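Local atomic coordinates of BSU-2 beta-lactamase (Bacillus subtilis, PDB entry 6W5E), a protein that probably hydrolyses the amide bond of the beta-lactam ring, acting as a class D beta-lactamase of a kind linked to antibiotic resistance. Residues K99-G103 and V104-F108; D257-K261 and Y262-T266. All blocks are in the same frame, centred on the assembly; numbering follows the deposited sequence. Where two conformers were deposited one is given.

Contact 1 of 2, residues K99-G103 and V104-F108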
loop_
_atom_site.group_PDB
_atom_site.type_symbol
_atom_site.label_atom_id
_atom_site.label_comp_id
_atom_site.label_asym_id
_atom_site.label_seq_id
_atom_site.Cartn_x
_atom_site.Cartn_y
_atom_site.Cartn_z
ATOM N N LYS A 99 -10.386 -17.541 -6.053
ATOM C CA LYS A 99 -10.183 -18.592 -5.061
ATOM C C LYS A 99 -11.463 -18.726 -4.248
ATOM O O LYS A 99 -12.028 -17.726 -3.794
ATOM C CB LYS A 99 -8.995 -18.278 -4.145
ATOM C CG LYS A 99 -7.660 -18.250 -4.877
ATOM C CD LYS A 99 -6.524 -17.896 -3.930
ATOM C CE LYS A 99 -5.201 -17.644 -4.659
ATOM N NZ LYS A 99 -4.743 -18.810 -5.459
ATOM N N ARG A 100 -11.935 -19.952 -4.086
ATOM C CA ARG A 100 -13.205 -20.170 -3.411
ATOM C C ARG A 100 -13.063 -20.070 -1.894
ATOM O O ARG A 100 -12.089 -20.552 -1.303
ATOM C CB ARG A 100 -13.776 -21.530 -3.797
ATOM C CG ARG A 100 -14.349 -21.562 -5.195
ATOM C CD ARG A 100 -14.963 -22.918 -5.479
ATOM N NE ARG A 100 -15.587 -22.928 -6.786
ATOM C CZ ARG A 100 -16.370 -23.902 -7.234
ATOM N NH1 ARG A 100 -16.631 -24.948 -6.468
ATOM N NH2 ARG A 100 -16.891 -23.826 -8.448
ATOM N N TRP A 101 -14.044 -19.420 -1.272
ATOM C CA TRP A 101 -14.123 -19.329 0.179
ATOM C C TRP A 101 -14.346 -20.714 0.769
ATOM O O TRP A 101 -15.046 -21.551 0.190
ATOM C CB TRP A 101 -15.291 -18.412 0.542
ATOM C CG TRP A 101 -15.590 -18.223 2.003
ATOM C CD1 TRP A 101 -14.702 -17.947 3.011
ATOM C CD2 TRP A 101 -16.888 -18.253 2.611
ATOM N NE1 TRP A 101 -15.376 -17.822 4.208
ATOM C CE2 TRP A 101 -16.716 -18.004 3.988
ATOM C CE3 TRP A 101 -18.182 -18.476 2.124
ATOM C CZ2 TRP A 101 -17.790 -17.974 4.884
ATOM C CZ3 TRP A 101 -19.245 -18.443 3.013
ATOM C CH2 TRP A 101 -19.041 -18.201 4.378
ATOM N N ASP A 102 -13.739 -20.957 1.927
ATOM C CA ASP A 102 -13.849 -22.246 2.595
ATOM C C ASP A 102 -15.058 -22.350 3.517
ATOM O O ASP A 102 -15.237 -23.389 4.161
ATOM C CB ASP A 102 -12.560 -22.579 3.360
ATOM C CG ASP A 102 -12.217 -21.553 4.429
ATOM O OD1 ASP A 102 -13.018 -20.623 4.677
ATOM O OD2 ASP A 102 -11.128 -21.680 5.021
ATOM N N GLY A 103 -15.888 -21.313 3.594
ATOM C CA GLY A 103 -17.057 -21.340 4.442
ATOM C C GLY A 103 -16.823 -20.952 5.885
ATOM O O GLY A 103 -17.768 -20.996 6.679
ATOM N N VAL A 104 -15.607 -20.565 6.257
ATOM C CA VAL A 104 -15.304 -20.189 7.633
ATOM C C VAL A 104 -15.613 -18.707 7.814
ATOM O O VAL A 104 -15.115 -17.868 7.057
ATOM C CB VAL A 104 -13.840 -20.499 7.981
ATOM C CG1 VAL A 104 -13.481 -19.928 9.349
ATOM C CG2 VAL A 104 -13.589 -22.003 7.928
ATOM N N LYS A 105 -16.432 -18.383 8.815
ATOM C CA LYS A 105 -16.786 -16.993 9.079
ATOM C C LYS A 105 -15.628 -16.294 9.780
ATOM O O LYS A 105 -15.245 -16.673 10.894
ATOM C CB LYS A 105 -18.047 -16.920 9.941
ATOM C CG LYS A 105 -18.822 -15.604 9.812
ATOM C CD LYS A 105 -19.521 -15.226 11.121
ATOM C CE LYS A 105 -20.681 -14.251 10.905
ATOM N NZ LYS A 105 -20.243 -12.895 10.463
ATOM N N ARG A 106 -15.080 -15.269 9.136
ATOM C CA ARG A 106 -13.943 -14.528 9.653
ATOM C C ARG A 106 -14.376 -13.126 10.085
ATOM O O ARG A 106 -15.568 -12.793 10.077
ATOM C CB ARG A 106 -12.797 -14.553 8.638
ATOM C CG ARG A 106 -12.207 -15.946 8.476
ATOM C CD ARG A 106 -11.061 -15.989 7.482
ATOM N NE ARG A 106 -10.486 -17.329 7.414
ATOM C CZ ARG A 106 -10.880 -18.275 6.566
ATOM N NH1 ARG A 106 -11.849 -18.024 5.692
ATOM N NH2 ARG A 106 -10.300 -19.468 6.585
ATOM N N GLU A 107 -13.390 -12.292 10.434
ATOM C CA GLU A 107 -13.667 -11.085 11.210
ATOM C C GLU A 107 -14.568 -10.108 10.461
ATOM O O GLU A 107 -15.409 -9.441 11.073
ATOM C CB GLU A 107 -12.357 -10.414 11.632
ATOM C CG GLU A 107 -12.556 -9.164 12.477
ATOM C CD GLU A 107 -11.255 -8.462 12.815
ATOM O OE1 GLU A 107 -10.176 -9.041 12.570
ATOM O OE2 GLU A 107 -11.313 -7.327 13.341
ATOM N N PHE A 108 -14.414 -10.000 9.145
ATOM C CA PHE A 108 -15.178 -9.049 8.348
ATOM C C PHE A 108 -16.059 -9.802 7.366
ATOM O O PHE A 108 -15.587 -10.706 6.669
ATOM C CB PHE A 108 -14.248 -8.079 7.614
ATOM C CG PHE A 108 -13.405 -7.248 8.538
ATOM C CD1 PHE A 108 -13.939 -6.132 9.164
ATOM C CD2 PHE A 108 -12.085 -7.584 8.791
ATOM C CE1 PHE A 108 -13.169 -5.365 10.025
ATOM C CE2 PHE A 108 -11.309 -6.822 9.649
ATOM C CZ PHE A 108 -11.853 -5.710 10.266
#
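Asp102 OD1 accepts two hydrogen bonds, and its donors reach it from opposite faces of the carboxylate plane. Val104 N lies 3.0 Å from Asp102 OD1 and stands 47° above that plane, whereas Arg106 NH1, also 3.0 Å from Asp102 OD1, comes in on the syn side, tilted out of the plane toward the other face. The second carboxylate oxygen uses its syn lone pair: Arg106 NH2 meets Asp102 OD2 at 2.8 Å, almost within the guanidinium plane. The result is an end-on, two-nitrogen salt bridge between groups only 20° from coplanar, which should hold both against rotation. Asp102 can bend back over the turn because its CG sits between the backbone N and the carbonyl carbon (chi1 60°). Val104 CB packs over the rim of one guanidinium face. Trp101 NE1 donates to Val104 O at 2.9 Å; the acceptor lies in the indole plane, but the donor sits above the carbonyl plane. Gly103 CA rests over the centre of the indole face. Arg106 also touches Trp127 of helix 126-136. The bond from Val104 N to Asp102 OD1, two residues back, defines an Asx turn, here reinforced by a salt bridge in the exposed loop between strands 98-99 and 115-116.

Contact 2 of 2, residues D257-K261 and Y262-T266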
loop_
_atom_site.group_PDB
_atom_site.type_symbol
_atom_site.label_atom_id
_atom_site.label_comp_id
_atom_site.label_asym_id
_atom_site.label_seq_id
_atom_site.Cartn_x
_atom_site.Cartn_y
_atom_site.Cartn_z
ATOM N N ASP A 257 -7.980 13.918 3.657
ATOM C CA ASP A 257 -8.100 15.303 4.098
ATOM C C ASP A 257 -6.953 16.156 3.567
ATOM O O ASP A 257 -7.187 17.270 3.086
ATOM C CB ASP A 257 -8.215 15.384 5.619
ATOM C CG ASP A 257 -9.030 16.583 6.075
ATOM O OD1 ASP A 257 -10.212 16.691 5.689
ATOM O OD2 ASP A 257 -8.488 17.419 6.824
ATOM N N ILE A 258 -5.715 15.653 3.625
ATOM C CA ILE A 258 -4.568 16.408 3.131
ATOM C C ILE A 258 -4.677 16.625 1.631
ATOM O O ILE A 258 -4.457 17.734 1.131
ATOM C CB ILE A 258 -3.255 15.698 3.506
ATOM C CG1 ILE A 258 -3.070 15.674 5.029
ATOM C CG2 ILE A 258 -2.074 16.369 2.815
ATOM C CD1 ILE A 258 -1.988 14.725 5.492
ATOM N N LEU A 259 -5.012 15.566 0.889
ATOM C CA LEU A 259 -5.060 15.684 -0.566
ATOM C C LEU A 259 -6.166 16.629 -1.017
ATOM O O LEU A 259 -6.030 17.284 -2.056
ATOM C CB LEU A 259 -5.217 14.307 -1.215
ATOM C CG LEU A 259 -4.079 13.310 -0.984
ATOM C CD1 LEU A 259 -4.397 11.979 -1.659
ATOM C CD2 LEU A 259 -2.722 13.845 -1.449
ATOM N N LYS A 260 -7.256 16.719 -0.249
ATOM C CA LYS A 260 -8.299 17.700 -0.532
ATOM C C LYS A 260 -7.842 19.114 -0.180
ATOM O O LYS A 260 -8.012 20.044 -0.974
ATOM C CB LYS A 260 -9.571 17.342 0.233
ATOM C CG LYS A 260 -10.343 16.170 -0.359
ATOM C CD LYS A 260 -11.573 15.847 0.478
ATOM C CE LYS A 260 -12.463 14.858 -0.242
ATOM N NZ LYS A 260 -13.637 14.460 0.580
ATOM N N LYS A 261 -7.244 19.288 1.007
ATOM C CA LYS A 261 -6.783 20.606 1.433
ATOM C C LYS A 261 -5.780 21.195 0.458
ATOM O O LYS A 261 -5.715 22.416 0.303
ATOM C CB LYS A 261 -6.095 20.494 2.789
ATOM C CG LYS A 261 -6.982 20.470 3.996
ATOM C CD LYS A 261 -6.084 20.361 5.216
ATOM C CE LYS A 261 -6.830 20.592 6.496
ATOM N NZ LYS A 261 -5.904 20.337 7.617
ATOM N N TYR A 262 -4.960 20.356 -0.172
ATOM C CA TYR A 262 -3.897 20.822 -1.052
ATOM C C TYR A 262 -4.254 20.687 -2.524
ATOM O O TYR A 262 -3.375 20.792 -3.384
ATOM C CB TYR A 262 -2.558 20.173 -0.683
ATOM C CG TYR A 262 -2.008 20.823 0.564
ATOM C CD1 TYR A 262 -1.256 21.983 0.479
ATOM C CD2 TYR A 262 -2.307 20.319 1.829
ATOM C CE1 TYR A 262 -0.788 22.622 1.613
ATOM C CE2 TYR A 262 -1.844 20.952 2.980
ATOM C CZ TYR A 262 -1.079 22.099 2.858
ATOM O OH TYR A 262 -0.611 22.734 3.988
ATOM N N GLY A 263 -5.533 20.478 -2.827
ATOM C CA GLY A 263 -6.036 20.626 -4.180
ATOM C C GLY A 263 -5.729 19.491 -5.128
ATOM O O GLY A 263 -5.872 19.671 -6.343
ATOM N N LEU A 264 -5.327 18.326 -4.620
ATOM C CA LEU A 264 -5.049 17.176 -5.474
ATOM C C LEU A 264 -6.290 16.323 -5.714
ATOM O O LEU A 264 -6.517 15.854 -6.837
ATOM C CB LEU A 264 -3.902 16.350 -4.881
ATOM C CG LEU A 264 -2.573 17.094 -4.701
ATOM C CD1 LEU A 264 -1.481 16.161 -4.199
ATOM C CD2 LEU A 264 -2.133 17.797 -5.977
ATOM N N ILE A 265 -7.098 16.101 -4.683
ATOM C CA ILE A 265 -8.438 15.548 -4.853
ATOM C C ILE A 265 -9.377 16.722 -5.074
ATOM O O ILE A 265 -9.517 17.586 -4.201
ATOM C CB ILE A 265 -8.870 14.732 -3.627
ATOM C CG1 ILE A 265 -8.048 13.449 -3.519
ATOM C CG2 ILE A 265 -10.370 14.405 -3.686
ATOM C CD1 ILE A 265 -8.332 12.654 -2.264
ATOM N N THR A 266 -10.009 16.760 -6.244
ATOM C CA THR A 266 -10.967 17.812 -6.555
ATOM C C THR A 266 -12.306 17.175 -6.894
ATOM O O THR A 266 -13.136 16.964 -6.007
ATOM C CB THR A 266 -10.444 18.706 -7.687
ATOM O OG1 THR A 266 -10.084 17.907 -8.825
ATOM C CG2 THR A 266 -9.223 19.498 -7.225
HETATM O O HOH W 1 -9.552 20.121 -3.211
#
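A Schellman motif ends helix 248-261, with Gly263 as its C-prime residue at positive phi. Its two diagnostic bonds run from Leu264 N to Leu259 O, at 2.9 Å, and from Gly263 N to Lys260 O, at 3.1 Å. They differ in approach: Leu264 N lies nearly along the C=O axis of its acceptor, while Gly263 N stands well above the carbonyl plane of Lys260. Leu259 O takes a further bond from Ile265 N at 3.1 Å, again from above the carbonyl plane, so one carbonyl holds two successive amides of the departing chain. The last helical turn retains an ordinary i to i+4 bond, Tyr262 N to Ile258 O. A water donates 2.7 Å bonds to both Lys260 O and Ile265 O, tying the helix end to the chain that has reversed past it.

Apolar contacts accompany these bonds. Leu259 offers two surfaces: its CB meets Ile265 CD1 at 3.7 Å, and its CD2 meets Leu264 CD1 at 3.8 Å. Ile265 places CG1 beside its backbone N (chi1 -69°), which carries CD1 to Leu259, while its CG2 branch packs against the aliphatic part of Lys260, 3.8 Å from Lys260 CG. Tyr262 brings the edge of its ring to Ile258 O, which lies in the ring plane, and its CD2 packs against Ile258 CG2.

Tyr262 OH bonds Asn38 O, and Lys261 NZ makes salt bridges to Asp41 and Glu42, joining this end of the helix to the N-terminal part of the chain. On the buried side, Leu259, Leu264 and Ile265 pack against the central antiparallel sheet, reaching Leu211 and Tyr209 on strand 209-217, Ile231 on strand 225-233, and Phe240 and Tyr238 on strand 236-244.

Contacts 1 and 2 are well separated: their centres lie 36 Å apart, their nearest atoms are about 21 Å apart, and neither touches the other. They follow in series along the chain. Residues 99-108 form a peripheral loop beside helix 126-136, the centre of contact 1 lying about 23 Å from the centre of the chain, whereas residues 257-266 lie on the sheet, with the centre of contact 2 about 19 Å from it. In class D enzymes the active site opens between the helical region and the sheet, and here its carboxylated lysine is Lys79. Contact 2 packs on strand 209-217, which carries the family's Lys-Thr-Gly motif. Neither contact includes Lys79 or the Lys-Thr-Gly residues.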